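Local coordinates for protein xylulokinase (Brucella ovis, PDB 5VM1) that probably phosphorylates D-xylulose at the expense of ATP, giving D-xylulose 5-phosphate, as a sugar kinase of the FGGY family, at residues 93-98 with 154-159; 131-136 with 283-288; 175-180 with 211-216; 306-311 with 373-378. One frame throughout, in Å; residues are numbered along the deposited sequence.

Contact 1: 93-98 with 154-159; sequences LDAEDR and RIRKVL
Leu93 and Lys157 exchange backbone hydrogen bonds. Leu93 N gives a nearly straight one to Lys157 O (2.9 Å, 175° at the hydrogen), whereas Lys157 N reaches back to Leu93 O over 3.2 Å. That carbonyl has a second donor, Arg156 N at 2.7 Å, which lies in the carbonyl plane while Lys157 N is tilted out of it. One oxygen thus serves two consecutive amides, and Arg156 and Lys157 both face Leu93: a classic beta bulge in the small antiparallel pairing of strands 91-93 and 157-159, within the N-terminal FGGY domain. After Leu93 the chain leaves strand 91-93 through a type I turn from Asp94 to Asp97. Asp94 CG sits between its own backbone N and carbonyl carbon (chi1 64°), which carries the carboxylate back over the turn, where OD1 accepts from Arg98 N at 2.7 Å, from above the carboxylate plane, and weakly from Glu96 N. OD2 meets the Arg98 guanidinium by charge alone, since no N-H points at it, and Glu96 OE1 completes the salt-bridge network. Across the contact, Arg154 O receives a CA-H...O approach from Asp94 CA at 3.2 Å. Lys157 NZ turns away to hydrogen-bond Gly206 O, and also makes a cation-pi contact with Tyr173. On the apolar side Leu93 CD1 touches Leu159 CD1 at 3.6 Å, the two side chains crossing at about a right angle against Leu167 of helix 161-170.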
# COMPACT_ATOMS: atom_id res chain seq x y z
N LEU A 93 0.89 -22.35 7.71
CA LEU A 93 -0.06 -23.29 8.29
C LEU A 93 0.42 -24.72 8.08
O LEU A 93 1.04 -25.04 7.06
CB LEU A 93 -1.45 -23.12 7.68
CG LEU A 93 -1.96 -21.68 7.75
CD1 LEU A 93 -3.40 -21.63 7.30
CD2 LEU A 93 -1.79 -21.09 9.15
N ASP A 94 0.09 -25.59 9.04
CA ASP A 94 0.49 -26.99 8.94
C ASP A 94 -0.59 -27.79 8.21
O ASP A 94 -1.42 -27.22 7.49
CB ASP A 94 0.80 -27.57 10.33
CG ASP A 94 -0.40 -27.60 11.27
OD1 ASP A 94 -1.53 -27.33 10.84
OD2 ASP A 94 -0.21 -27.96 12.45
N ALA A 95 -0.58 -29.12 8.34
CA ALA A 95 -1.55 -29.95 7.62
C ALA A 95 -2.97 -29.70 8.09
O ALA A 95 -3.92 -29.85 7.30
CB ALA A 95 -1.19 -31.42 7.77
N GLU A 96 -3.14 -29.31 9.35
CA GLU A 96 -4.44 -29.05 9.96
C GLU A 96 -4.78 -27.57 10.04
O GLU A 96 -5.63 -27.19 10.85
CB GLU A 96 -4.47 -29.62 11.38
CG GLU A 96 -4.71 -31.08 11.52
CD GLU A 96 -4.91 -31.41 12.97
OE1 GLU A 96 -3.97 -31.19 13.77
OE2 GLU A 96 -6.02 -31.86 13.32
N ASP A 97 -4.14 -26.73 9.24
CA ASP A 97 -4.39 -25.30 9.24
C ASP A 97 -3.98 -24.60 10.54
O ASP A 97 -4.40 -23.45 10.76
CB ASP A 97 -5.86 -24.98 8.98
CG ASP A 97 -6.27 -25.36 7.60
OD1 ASP A 97 -5.38 -25.56 6.75
OD2 ASP A 97 -7.48 -25.41 7.35
N ARG A 98 -3.21 -25.26 11.41
CA ARG A 98 -2.70 -24.59 12.60
C ARG A 98 -1.55 -23.64 12.25
O ARG A 98 -0.72 -23.93 11.37
CB ARG A 98 -2.21 -25.62 13.63
CG ARG A 98 -3.32 -26.33 14.36
CD ARG A 98 -2.78 -27.17 15.51
NE ARG A 98 -2.78 -28.60 15.20
CZ ARG A 98 -1.68 -29.33 15.01
NH1 ARG A 98 -0.48 -28.77 15.10
NH2 ARG A 98 -1.77 -30.62 14.74
N ARG A 154 6.89 -28.62 8.28
CA ARG A 154 5.47 -28.82 8.54
C ARG A 154 4.58 -27.87 7.75
O ARG A 154 3.36 -27.96 7.88
CB ARG A 154 5.17 -28.65 10.03
CG ARG A 154 5.90 -29.64 10.91
CD ARG A 154 5.28 -29.65 12.27
NE ARG A 154 5.92 -28.71 13.18
CZ ARG A 154 5.28 -27.97 14.09
NH1 ARG A 154 3.95 -28.05 14.18
NH2 ARG A 154 5.97 -27.16 14.88
N ILE A 155 5.16 -27.01 6.90
CA ILE A 155 4.37 -26.06 6.12
C ILE A 155 3.53 -26.79 5.08
O ILE A 155 4.04 -27.44 4.16
CB ILE A 155 5.28 -25.04 5.44
CG1 ILE A 155 5.98 -24.16 6.47
CG2 ILE A 155 4.49 -24.22 4.44
CD1 ILE A 155 6.92 -23.21 5.84
N ARG A 156 2.21 -26.62 5.17
CA ARG A 156 1.33 -27.13 4.14
C ARG A 156 0.64 -26.03 3.35
O ARG A 156 0.11 -26.30 2.27
CB ARG A 156 0.30 -28.10 4.77
CG ARG A 156 0.83 -29.56 4.89
CD ARG A 156 1.28 -30.16 3.51
NE ARG A 156 0.40 -29.70 2.43
CZ ARG A 156 0.73 -29.58 1.14
NH1 ARG A 156 1.96 -29.90 0.72
NH2 ARG A 156 -0.16 -29.12 0.26
N LYS A 157 0.65 -24.80 3.85
CA LYS A 157 0.08 -23.66 3.14
C LYS A 157 0.80 -22.38 3.59
O LYS A 157 1.11 -22.23 4.78
CB LYS A 157 -1.43 -23.62 3.40
CG LYS A 157 -2.24 -22.82 2.41
CD LYS A 157 -2.32 -23.54 1.08
CE LYS A 157 -2.69 -25.03 1.24
NZ LYS A 157 -3.16 -25.60 -0.05
N VAL A 158 1.03 -21.46 2.66
CA VAL A 158 1.54 -20.12 2.98
C VAL A 158 0.48 -19.12 2.55
O VAL A 158 0.18 -19.00 1.36
CB VAL A 158 2.88 -19.79 2.28
CG1 VAL A 158 3.27 -18.32 2.57
CG2 VAL A 158 4.01 -20.78 2.68
N LEU A 159 -0.05 -18.37 3.51
CA LEU A 159 -1.13 -17.45 3.22
C LEU A 159 -0.72 -16.04 3.63
O LEU A 159 0.04 -15.87 4.59
CB LEU A 159 -2.41 -17.84 3.95
CG LEU A 159 -3.13 -19.13 3.60
CD1 LEU A 159 -4.22 -19.42 4.62
CD2 LEU A 159 -3.73 -19.01 2.21

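Contact 2: 131-136 with 283-288; sequences IVFPGF and AVHAFC
Ile131 meets Ala283 with the far end of its longer branch, CD1 lying 3.8 Å from Ala283 CB. The same residue is joined to the other segment through solvent: a water accepts from Ile131 N at 3.1 Å and donates to Val284 O at 2.6 Å, so it pairs an amide and a carbonyl that do not meet directly. Ile131 also lays its CG2 over one face of the Phe133 ring, near the rim. Phe133, which has a cation-pi partner in Arg346, presents its CD2-CE2 side to His285, and CE2 comes within 3.7 Å of His285 CE1; the rings meet rim to rim with planes at 68°, neither covering the other. The three aromatic side chains Phe133, Phe136 and His285 form a cluster between the two halves of a kinase of the actin-like ATPase superfamily: the loop before helix 137-147 belongs to the N-terminal FGGY domain, and His285 stands on an edge strand, 285-288, of the sheet in the C-terminal one. After the type I turn from Phe133 to Phe136, CG of Phe136 stands anti to the carbonyl carbon (chi1 -72°), which directs the ring toward the strand, where it meets His285 tip to tip, CZ 3.4 Å from CE1, with the planes inclined at 48°. The same CZ touches Phe287 CZ at 4.1 Å, near the plane of the Phe287 ring. The Phe136 ring also stacks with that of His88, a predicted substrate-binding residue.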
# COMPACT_ATOMS: atom_id res chain seq x y z
N ILE A 131 11.94 -5.76 -7.45
CA ILE A 131 13.03 -6.05 -6.53
C ILE A 131 12.52 -6.96 -5.42
O ILE A 131 11.36 -6.86 -4.99
CB ILE A 131 13.59 -4.73 -5.97
CG1 ILE A 131 14.27 -3.92 -7.08
CG2 ILE A 131 14.53 -4.98 -4.78
CD1 ILE A 131 14.64 -2.50 -6.68
N VAL A 132 13.38 -7.87 -4.96
CA VAL A 132 13.05 -8.74 -3.83
C VAL A 132 13.53 -8.04 -2.56
O VAL A 132 14.72 -8.08 -2.22
CB VAL A 132 13.66 -10.14 -3.98
CG1 VAL A 132 13.06 -11.10 -2.96
CG2 VAL A 132 13.50 -10.65 -5.39
N PHE A 133 12.63 -7.37 -1.89
CA PHE A 133 12.94 -6.79 -0.59
C PHE A 133 12.68 -7.78 0.54
O PHE A 133 11.91 -8.74 0.38
CB PHE A 133 12.14 -5.51 -0.38
CG PHE A 133 12.60 -4.38 -1.22
CD1 PHE A 133 13.76 -3.69 -0.88
CD2 PHE A 133 11.90 -4.00 -2.36
CE1 PHE A 133 14.19 -2.65 -1.65
CE2 PHE A 133 12.34 -2.94 -3.13
CZ PHE A 133 13.48 -2.27 -2.79
N PRO A 134 13.35 -7.59 1.69
CA PRO A 134 13.19 -8.56 2.80
C PRO A 134 11.80 -8.63 3.36
O PRO A 134 11.50 -9.61 4.06
CB PRO A 134 14.17 -8.04 3.85
CG PRO A 134 14.39 -6.64 3.52
CD PRO A 134 14.23 -6.47 2.04
N GLY A 135 10.96 -7.63 3.10
CA GLY A 135 9.58 -7.61 3.56
C GLY A 135 8.59 -8.36 2.69
O GLY A 135 7.44 -8.55 3.08
N PHE A 136 9.04 -8.80 1.53
CA PHE A 136 8.27 -9.64 0.65
C PHE A 136 8.24 -11.07 1.20
O PHE A 136 9.02 -11.43 2.10
CB PHE A 136 8.85 -9.55 -0.76
CG PHE A 136 8.59 -8.24 -1.45
CD1 PHE A 136 8.15 -7.14 -0.76
CD2 PHE A 136 8.78 -8.13 -2.81
CE1 PHE A 136 7.91 -5.94 -1.41
CE2 PHE A 136 8.54 -6.93 -3.48
CZ PHE A 136 8.10 -5.84 -2.78
N ALA A 283 13.60 0.82 -9.71
CA ALA A 283 13.06 0.53 -8.39
C ALA A 283 11.60 0.98 -8.26
O ALA A 283 11.18 1.46 -7.20
CB ALA A 283 13.91 1.13 -7.28
N VAL A 284 10.81 0.84 -9.33
CA VAL A 284 9.36 0.99 -9.19
C VAL A 284 8.77 -0.41 -9.01
O VAL A 284 9.33 -1.41 -9.47
CB VAL A 284 8.67 1.72 -10.37
CG1 VAL A 284 9.60 2.71 -11.06
CG2 VAL A 284 8.08 0.73 -11.34
N HIS A 285 7.69 -0.50 -8.25
CA HIS A 285 6.95 -1.76 -8.12
C HIS A 285 5.88 -1.85 -9.20
O HIS A 285 5.25 -0.85 -9.56
CB HIS A 285 6.31 -1.88 -6.73
CG HIS A 285 7.33 -2.08 -5.65
ND1 HIS A 285 8.17 -3.17 -5.63
CD2 HIS A 285 7.70 -1.30 -4.62
CE1 HIS A 285 8.99 -3.07 -4.60
NE2 HIS A 285 8.73 -1.94 -3.97
N ALA A 286 5.71 -3.06 -9.75
CA ALA A 286 4.64 -3.35 -10.72
C ALA A 286 3.92 -4.60 -10.25
O ALA A 286 4.50 -5.69 -10.20
CB ALA A 286 5.17 -3.54 -12.14
N PHE A 287 2.65 -4.43 -9.91
CA PHE A 287 1.83 -5.50 -9.36
C PHE A 287 0.54 -5.58 -10.14
O PHE A 287 0.10 -4.60 -10.76
CB PHE A 287 1.47 -5.25 -7.88
CG PHE A 287 2.64 -5.22 -6.94
CD1 PHE A 287 3.63 -6.18 -6.99
CD2 PHE A 287 2.71 -4.24 -5.96
CE1 PHE A 287 4.69 -6.15 -6.08
CE2 PHE A 287 3.77 -4.21 -5.05
CZ PHE A 287 4.76 -5.17 -5.11
N CYS A 288 -0.11 -6.74 -10.04
CA CYS A 288 -1.48 -6.86 -10.53
C CYS A 288 -2.40 -5.96 -9.72
O CYS A 288 -2.18 -5.71 -8.52
CB CYS A 288 -1.98 -8.30 -10.40
SG CYS A 288 -0.95 -9.56 -11.21
O HOH W 1 10.54 -3.00 -7.87

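Contact 3: 175-180 with 211-216; sequences SDMSDS and LVEGSE
Asp176 OD2, on a side chain whose CB packs 3.6 Å from Gly214 CA, accepts two bonds from Ser178. The hydroxyl OG donates at 2.7 Å to the syn lone pair, and the backbone N approaches at 3.0 Å from well above the carboxylate plane. Asp176 is thereby the N-cap of helix 177-180, with a weak further bond from Asp179 N to OD1. The cap follows directly on a short parallel pairing of strands 174-176 and 210-212, in which Val212 N donates to Ser175 O at 3.0 Å; just past the strand, Met177 N gives a weak bond to Val212 O. Met177, its chain bent at chi2 (-54°), crosses Leu211 at about a right angle and sets CE 3.6 Å from Leu211 CB. Its CG lies 3.4 Å from Glu213 OE1, an oxygen whose charge is met by Arg191. Leu211 CD2 reaches instead to Ser180 OG at 3.5 Å; that hydroxyl donates to Ser175 OG, which is also bonded to Asp163. With helix N-H groups at the carboxylate and Lys162 in a salt bridge with OD1, Asp176 is probably stabilised in its ionised form.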
# COMPACT_ATOMS: atom_id res chain seq x y z
N SER A 175 -6.40 -16.58 -2.82
CA SER A 175 -5.82 -15.25 -2.81
C SER A 175 -6.14 -14.56 -4.13
O SER A 175 -6.47 -15.20 -5.13
CB SER A 175 -4.31 -15.34 -2.64
OG SER A 175 -3.76 -14.08 -2.30
N ASP A 176 -6.00 -13.23 -4.14
CA ASP A 176 -6.23 -12.43 -5.34
C ASP A 176 -4.89 -12.07 -5.99
O ASP A 176 -3.83 -12.23 -5.39
CB ASP A 176 -7.04 -11.16 -5.03
CG ASP A 176 -6.18 -10.01 -4.50
OD1 ASP A 176 -5.72 -10.11 -3.34
OD2 ASP A 176 -5.99 -8.99 -5.20
N MET A 177 -4.96 -11.61 -7.24
CA MET A 177 -3.74 -11.34 -8.00
C MET A 177 -2.87 -10.25 -7.37
O MET A 177 -1.64 -10.39 -7.32
CB MET A 177 -4.08 -10.98 -9.44
CG MET A 177 -4.72 -12.10 -10.21
SD MET A 177 -3.76 -13.63 -10.17
CE MET A 177 -4.92 -14.76 -10.93
N SER A 178 -3.50 -9.17 -6.85
CA SER A 178 -2.74 -8.00 -6.41
C SER A 178 -1.96 -8.28 -5.15
O SER A 178 -0.85 -7.76 -4.96
CB SER A 178 -3.66 -6.79 -6.19
OG SER A 178 -4.38 -6.87 -4.97
N ASP A 179 -2.52 -9.09 -4.27
CA ASP A 179 -1.83 -9.41 -3.04
C ASP A 179 -0.74 -10.43 -3.30
O ASP A 179 0.34 -10.36 -2.71
CB ASP A 179 -2.86 -9.93 -2.03
CG ASP A 179 -2.61 -9.45 -0.59
OD1 ASP A 179 -1.56 -8.82 -0.27
OD2 ASP A 179 -3.52 -9.68 0.23
N SER A 180 -1.00 -11.35 -4.23
CA SER A 180 -0.04 -12.39 -4.49
C SER A 180 1.13 -11.94 -5.34
O SER A 180 2.21 -12.54 -5.25
CB SER A 180 -0.77 -13.58 -5.10
OG SER A 180 -1.41 -14.31 -4.07
N LEU A 211 -5.63 -18.90 -7.01
CA LEU A 211 -5.66 -17.50 -7.44
C LEU A 211 -6.96 -17.15 -8.17
O LEU A 211 -7.52 -17.97 -8.91
CB LEU A 211 -4.46 -17.19 -8.33
CG LEU A 211 -3.14 -17.34 -7.59
CD1 LEU A 211 -1.99 -17.35 -8.57
CD2 LEU A 211 -3.00 -16.18 -6.63
N VAL A 212 -7.43 -15.93 -7.93
CA VAL A 212 -8.62 -15.37 -8.54
C VAL A 212 -8.35 -13.89 -8.76
O VAL A 212 -7.39 -13.34 -8.22
CB VAL A 212 -9.89 -15.54 -7.66
CG1 VAL A 212 -10.25 -16.99 -7.48
CG2 VAL A 212 -9.69 -14.85 -6.31
N GLU A 213 -9.20 -13.24 -9.54
CA GLU A 213 -9.15 -11.78 -9.59
C GLU A 213 -9.85 -11.22 -8.36
O GLU A 213 -10.77 -11.83 -7.82
CB GLU A 213 -9.78 -11.22 -10.86
CG GLU A 213 -9.12 -11.73 -12.11
CD GLU A 213 -7.72 -11.24 -12.28
OE1 GLU A 213 -7.30 -10.30 -11.57
OE2 GLU A 213 -7.02 -11.80 -13.13
N GLY A 214 -9.36 -10.07 -7.89
CA GLY A 214 -9.85 -9.51 -6.64
C GLY A 214 -11.33 -9.24 -6.63
O GLY A 214 -11.97 -9.30 -5.58
N SER A 215 -11.89 -8.91 -7.78
CA SER A 215 -13.30 -8.58 -7.89
C SER A 215 -14.17 -9.78 -8.20
O SER A 215 -15.39 -9.63 -8.32
CB SER A 215 -13.50 -7.50 -8.96
OG SER A 215 -13.00 -7.99 -10.18
N GLU A 216 -13.59 -10.97 -8.35
CA GLU A 216 -14.46 -12.10 -8.66
C GLU A 216 -14.78 -12.88 -7.39
O GLU A 216 -14.14 -12.70 -6.35
CB GLU A 216 -13.89 -12.98 -9.79
CG GLU A 216 -12.63 -13.78 -9.60
CD GLU A 216 -12.00 -14.18 -10.96
OE1 GLU A 216 -12.43 -13.61 -12.00
OE2 GLU A 216 -11.10 -15.07 -10.98

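Contact 4: 306-311 with 373-378; sequences SALEWY and AVLEGV
Val374 turns CG1 to Ala307 and Leu308 and CG2 to Tyr311. CG1 stands anti to the valine's backbone N (chi1 172°) and points at the backbone of the facing helix, 4.1 Å from both Leu308 N and Leu308 CA. CG2, beside that backbone N, lies 4.3 Å from Tyr311 CG, approaching the ring obliquely near its root. A single torsion therefore spreads the branched side chain over successive turns of helix 305-315. Tyr311 is also extended, with CG anti to its backbone N (chi1 176°), so that the ring runs alongside helix 367-390 and its hydroxyl reaches the carbonyl oxygen of Arg367, which it hydrogen-bonds. Leu308 divides its branches between two partners: CD1 comes within 4.4 Å of Val374 CG1, and CD2 within 4.3 Å of Leu375 CD2. Ala307 offers only a methyl group, and its CB fits near Val374 CG1 and, one turn further along the other helix, lies 4.3 Å from Val378 CG2. No hydrogen bond joins the two segments, and the spacing is that of ordinary apolar packing. The helix axes come within 9.9 Å and run nearly antiparallel, at 161° between their directions. Helix 319-326 closes one side of the pair, with Leu322 on Tyr311 and Leu326 on Leu375, while helix 409-419 packs against Leu375 and Val378 through Tyr410 and Trp411. At its start, helix 305-315 is tied by a backbone bond of Ser306 to Thr265, between strands 259-263 and 267-273 of the C-terminal domain's sheet.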
# COMPACT_ATOMS: atom_id res chain seq x y z
N SER A 306 7.16 11.35 7.38
CA SER A 306 8.11 11.12 8.46
C SER A 306 9.31 12.04 8.35
O SER A 306 9.97 12.30 9.36
CB SER A 306 8.55 9.66 8.47
OG SER A 306 9.41 9.40 7.39
N ALA A 307 9.60 12.54 7.15
CA ALA A 307 10.63 13.56 7.01
C ALA A 307 10.21 14.84 7.72
O ALA A 307 11.03 15.46 8.39
CB ALA A 307 10.93 13.84 5.54
N LEU A 308 8.93 15.23 7.61
CA LEU A 308 8.47 16.41 8.35
C LEU A 308 8.37 16.14 9.85
O LEU A 308 8.75 16.99 10.65
CB LEU A 308 7.13 16.89 7.82
CG LEU A 308 6.61 18.16 8.51
CD1 LEU A 308 7.54 19.36 8.32
CD2 LEU A 308 5.19 18.45 8.03
N GLU A 309 7.90 14.96 10.24
CA GLU A 309 7.94 14.57 11.65
C GLU A 309 9.37 14.66 12.18
O GLU A 309 9.61 15.20 13.26
CB GLU A 309 7.38 13.16 11.85
CG GLU A 309 5.94 13.09 12.31
CD GLU A 309 5.17 11.93 11.65
OE1 GLU A 309 5.72 10.80 11.59
OE2 GLU A 309 4.02 12.16 11.19
N TRP A 310 10.34 14.14 11.42
CA TRP A 310 11.72 14.19 11.88
C TRP A 310 12.14 15.63 12.16
O TRP A 310 12.64 15.94 13.25
CB TRP A 310 12.67 13.56 10.87
CG TRP A 310 14.11 13.83 11.29
CD1 TRP A 310 14.82 13.18 12.25
CD2 TRP A 310 14.98 14.85 10.77
NE1 TRP A 310 16.08 13.73 12.38
CE2 TRP A 310 16.21 14.75 11.48
CE3 TRP A 310 14.86 15.83 9.77
CZ2 TRP A 310 17.31 15.60 11.23
CZ3 TRP A 310 15.95 16.67 9.52
CH2 TRP A 310 17.16 16.54 10.25
N TYR A 311 11.90 16.54 11.20
CA TYR A 311 12.31 17.93 11.37
C TYR A 311 11.60 18.60 12.55
O TYR A 311 12.20 19.41 13.27
CB TYR A 311 12.09 18.70 10.08
CG TYR A 311 12.40 20.18 10.18
CD1 TYR A 311 13.70 20.62 10.41
CD2 TYR A 311 11.41 21.13 9.99
CE1 TYR A 311 13.98 21.99 10.50
CE2 TYR A 311 11.67 22.46 10.08
CZ TYR A 311 12.94 22.90 10.33
OH TYR A 311 13.16 24.26 10.41
N ALA A 373 11.80 23.93 2.71
CA ALA A 373 12.69 23.08 1.93
C ALA A 373 12.37 21.60 2.14
O ALA A 373 12.62 20.78 1.25
CB ALA A 373 14.14 23.39 2.28
N VAL A 374 11.85 21.23 3.32
CA VAL A 374 11.45 19.85 3.55
C VAL A 374 10.26 19.49 2.67
O VAL A 374 10.24 18.42 2.05
CB VAL A 374 11.12 19.60 5.04
CG1 VAL A 374 10.50 18.19 5.25
CG2 VAL A 374 12.36 19.80 5.92
N LEU A 375 9.26 20.37 2.58
CA LEU A 375 8.12 20.10 1.73
C LEU A 375 8.52 20.12 0.26
O LEU A 375 8.11 19.24 -0.51
CB LEU A 375 6.98 21.09 2.00
CG LEU A 375 6.42 21.25 3.43
CD1 LEU A 375 5.10 22.02 3.45
CD2 LEU A 375 6.29 19.91 4.15
N GLU A 376 9.34 21.11 -0.14
CA GLU A 376 9.83 21.14 -1.52
C GLU A 376 10.58 19.86 -1.88
O GLU A 376 10.35 19.28 -2.95
CB GLU A 376 10.74 22.34 -1.73
CG GLU A 376 10.06 23.66 -1.89
CD GLU A 376 11.00 24.82 -1.58
OE1 GLU A 376 12.20 24.56 -1.31
OE2 GLU A 376 10.53 25.99 -1.60
N GLY A 377 11.45 19.41 -0.98
CA GLY A 377 12.26 18.23 -1.25
C GLY A 377 11.44 16.96 -1.39
O GLY A 377 11.71 16.12 -2.25
N VAL A 378 10.42 16.78 -0.54
CA VAL A 378 9.58 15.62 -0.72
C VAL A 378 8.81 15.74 -2.02
O VAL A 378 8.71 14.78 -2.78
CB VAL A 378 8.63 15.41 0.47
CG1 VAL A 378 7.49 14.47 0.09
CG2 VAL A 378 9.40 14.80 1.61

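Overall arrangement
The contacts are spread over both domains, contacts 1 and 4 lying on opposite sides of the chain's centre. Contacts 1 and 3 lie in the N-terminal domain, their centres 20 Å apart, and contact 4 lies in the C-terminal one, 44 Å from contact 1 between centres. Contact 2 bridges the two domains and touches contact 3, where Cys288 CB packs 3.5 Å from Met177 CB. It also reaches the predicted substrate site, the Phe136 side chain being about 3 Å from that of His88, against about 12 Å for the Leu159 side chain of contact 1. The side chains of Phe287 and Asp176 are about 8 and 10 Å from that of Asp243, the predicted proton acceptor; contact 4 is remote.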